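Local coordinates for acyl carrier protein (Thermotoga maritima, PDB 1VKU) that probably carries the growing acyl chain during fatty acid biosynthesis, as a member of the acyl carrier protein family, at residues N41-L46 and S74-V79. Numbering follows the deposited sequence.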
loop_
_atom_site.group_PDB
_atom_site.type_symbol
_atom_site.label_atom_id
_atom_site.label_comp_id
_atom_site.label_asym_id
_atom_site.label_seq_id
_atom_site.Cartn_x
_atom_site.Cartn_y
_atom_site.Cartn_z
ATOM N N ASN A 41 -11.395 -3.630 0.098
ATOM C CA ASN A 41 -11.532 -3.049 1.437
ATOM C C ASN A 41 -10.998 -1.625 1.508
ATOM O O ASN A 41 -9.918 -1.327 0.979
ATOM C CB ASN A 41 -10.728 -3.841 2.487
ATOM C CG ASN A 41 -11.146 -5.302 2.609
ATOM O OD1 ASN A 41 -10.292 -6.203 2.746
ATOM N ND2 ASN A 41 -12.443 -5.547 2.569
ATOM N N THR A 42 -11.710 -0.761 2.220
ATOM C CA THR A 42 -11.180 0.559 2.504
ATOM C C THR A 42 -10.160 0.430 3.610
ATOM O O THR A 42 -10.224 -0.483 4.441
ATOM C CB THR A 42 -12.291 1.505 2.916
ATOM O OG1 THR A 42 -12.872 1.046 4.140
ATOM C CG2 THR A 42 -13.461 1.386 1.949
ATOM N N PHE A 43 -9.211 1.347 3.640
ATOM C CA PHE A 43 -8.263 1.337 4.742
ATOM C C PHE A 43 -8.951 1.592 6.045
ATOM O O PHE A 43 -8.568 1.043 7.072
ATOM C CB PHE A 43 -7.171 2.360 4.513
ATOM C CG PHE A 43 -6.108 1.860 3.637
ATOM C CD1 PHE A 43 -5.182 0.943 4.122
ATOM C CD2 PHE A 43 -6.041 2.263 2.316
ATOM C CE1 PHE A 43 -4.204 0.433 3.302
ATOM C CE2 PHE A 43 -5.052 1.778 1.480
ATOM C CZ PHE A 43 -4.133 0.862 1.972
ATOM N N LYS A 44 -9.982 2.427 5.975
ATOM C CA LYS A 44 -10.777 2.807 7.109
ATOM C C LYS A 44 -11.377 1.567 7.724
ATOM O O LYS A 44 -11.272 1.361 8.929
ATOM C CB LYS A 44 -11.883 3.777 6.676
ATOM C CG LYS A 44 -12.891 4.100 7.753
ATOM C CD LYS A 44 -13.703 5.323 7.380
ATOM C CE LYS A 44 -14.524 5.819 8.557
ATOM N NZ LYS A 44 -15.814 5.103 8.685
ATOM N N GLU A 45 -12.002 0.730 6.909
ATOM C CA GLU A 45 -12.556 -0.485 7.462
ATOM C C GLU A 45 -11.499 -1.453 7.998
ATOM O O GLU A 45 -11.784 -2.217 8.896
ATOM C CB GLU A 45 -13.527 -1.168 6.501
ATOM C CG GLU A 45 -12.896 -2.077 5.473
ATOM C CD GLU A 45 -13.932 -2.582 4.500
ATOM O OE1 GLU A 45 -14.895 -3.246 4.937
ATOM O OE2 GLU A 45 -13.805 -2.297 3.297
ATOM N N LEU A 46 -10.285 -1.414 7.472
ATOM C CA LEU A 46 -9.210 -2.248 8.022
ATOM C C LEU A 46 -8.631 -1.695 9.320
ATOM O O LEU A 46 -7.725 -2.293 9.899
ATOM C CB LEU A 46 -8.091 -2.445 7.002
ATOM C CG LEU A 46 -8.531 -3.238 5.782
ATOM C CD1 LEU A 46 -7.331 -3.569 4.960
ATOM C CD2 LEU A 46 -9.231 -4.514 6.204
ATOM N N SER A 74 -3.674 11.597 -0.199
ATOM C CA SER A 74 -4.965 12.053 0.323
ATOM C C SER A 74 -6.187 11.462 -0.382
ATOM O O SER A 74 -7.298 11.551 0.125
ATOM C CB SER A 74 -5.053 13.580 0.290
ATOM O OG SER A 74 -5.051 14.042 -1.031
ATOM N N LYS A 75 -5.968 10.869 -1.548
ATOM C CA LYS A 75 -7.032 10.341 -2.387
ATOM C C LYS A 75 -7.197 8.825 -2.179
ATOM O O LYS A 75 -8.120 8.213 -2.705
ATOM C CB LYS A 75 -6.693 10.629 -3.857
ATOM C CG LYS A 75 -6.792 12.108 -4.305
ATOM C CD LYS A 75 -6.343 12.301 -5.785
ATOM N N ILE A 76 -6.282 8.224 -1.440
ATOM C CA ILE A 76 -6.266 6.779 -1.175
ATOM C C ILE A 76 -7.429 6.429 -0.253
ATOM O O ILE A 76 -7.566 7.014 0.828
ATOM C CB ILE A 76 -4.903 6.382 -0.533
ATOM C CG1 ILE A 76 -3.797 6.347 -1.591
ATOM C CG2 ILE A 76 -4.983 5.030 0.159
ATOM C CD1 ILE A 76 -2.411 6.120 -1.051
ATOM N N ARG A 77 -8.266 5.486 -0.689
ATOM C CA ARG A 77 -9.458 5.051 0.048
ATOM C C ARG A 77 -9.410 3.565 0.312
ATOM O O ARG A 77 -9.641 3.110 1.417
ATOM C CB ARG A 77 -10.722 5.330 -0.778
ATOM C CG ARG A 77 -11.547 6.462 -0.300
ATOM C CD ARG A 77 -10.719 7.497 0.382
ATOM N NE ARG A 77 -11.217 8.845 0.183
ATOM C CZ ARG A 77 -10.718 9.893 0.800
ATOM N NH1 ARG A 77 -9.716 9.729 1.660
ATOM N NH2 ARG A 77 -11.225 11.096 0.570
ATOM N N LYS A 78 -9.120 2.831 -0.751
ATOM C CA LYS A 78 -9.144 1.390 -0.758
ATOM C C LYS A 78 -7.733 0.891 -0.862
ATOM O O LYS A 78 -6.870 1.587 -1.406
ATOM C CB LYS A 78 -9.901 0.899 -1.968
ATOM C CG LYS A 78 -11.338 1.122 -1.850
ATOM C CD LYS A 78 -12.010 0.844 -3.142
ATOM C CE LYS A 78 -13.452 0.610 -2.859
ATOM N NZ LYS A 78 -14.167 0.302 -4.100
ATOM N N VAL A 79 -7.500 -0.304 -0.330
ATOM C CA VAL A 79 -6.266 -1.034 -0.600
ATOM C C VAL A 79 -5.877 -0.971 -2.100
ATOM O O VAL A 79 -4.770 -0.587 -2.440
ATOM C CB VAL A 79 -6.356 -2.466 -0.094
ATOM C CG1 VAL A 79 -5.051 -3.173 -0.349
ATOM C CG2 VAL A 79 -6.612 -2.471 1.386
HETATM O O HOH W 1 -10.429 4.329 3.532
#
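A single antiparallel beta bridge pairs T42 with K78, joining the loop before helix 50-64 to the turn that leads into helix 79-92. It illustrates how an all-helical fold can tie two loops together with almost no strand. T42 and K78 form a non-hydrogen-bonded pair, their CA atoms 3.9 Å apart, and the bonds lie at their neighbours. V79 N donates to N41 O (2.9 Å). F43 N donates to R77 O (2.9 Å). R77 O also accepts a hydrogen bond from a water 2.6 Å away, which in turn accepts one from K44 N. K78 is the N-cap residue of helix 79-92, while its extended chain carries NZ to a salt bridge with E40. On the other loop an ST motif shapes the turn: T42 OG1 accepts from E45 N, and E45 OE2 accepts in return from T42 N.

On the side facing the helices, the F43 ring enters the core of the acyl carrier protein fold. Its CG stands anti to the carbonyl carbon, beside the backbone N (chi1 -83°). Farther out on the ring, CE2 meets I76 CG2 at 3.5 Å, and V79 CG2 sits over one ring face, towards the rim. Replacing F43 by an alanine would probably open a gap between I76 and V79 and take away the ring that F22 and F48 pack against. V79 CG2 further touches L46 CD1 at 3.8 Å, while I76 and F43 both rest on V53 of helix 50-64, whose first residue, S50, is the predicted phosphopantetheine attachment site, not modified in this crystal.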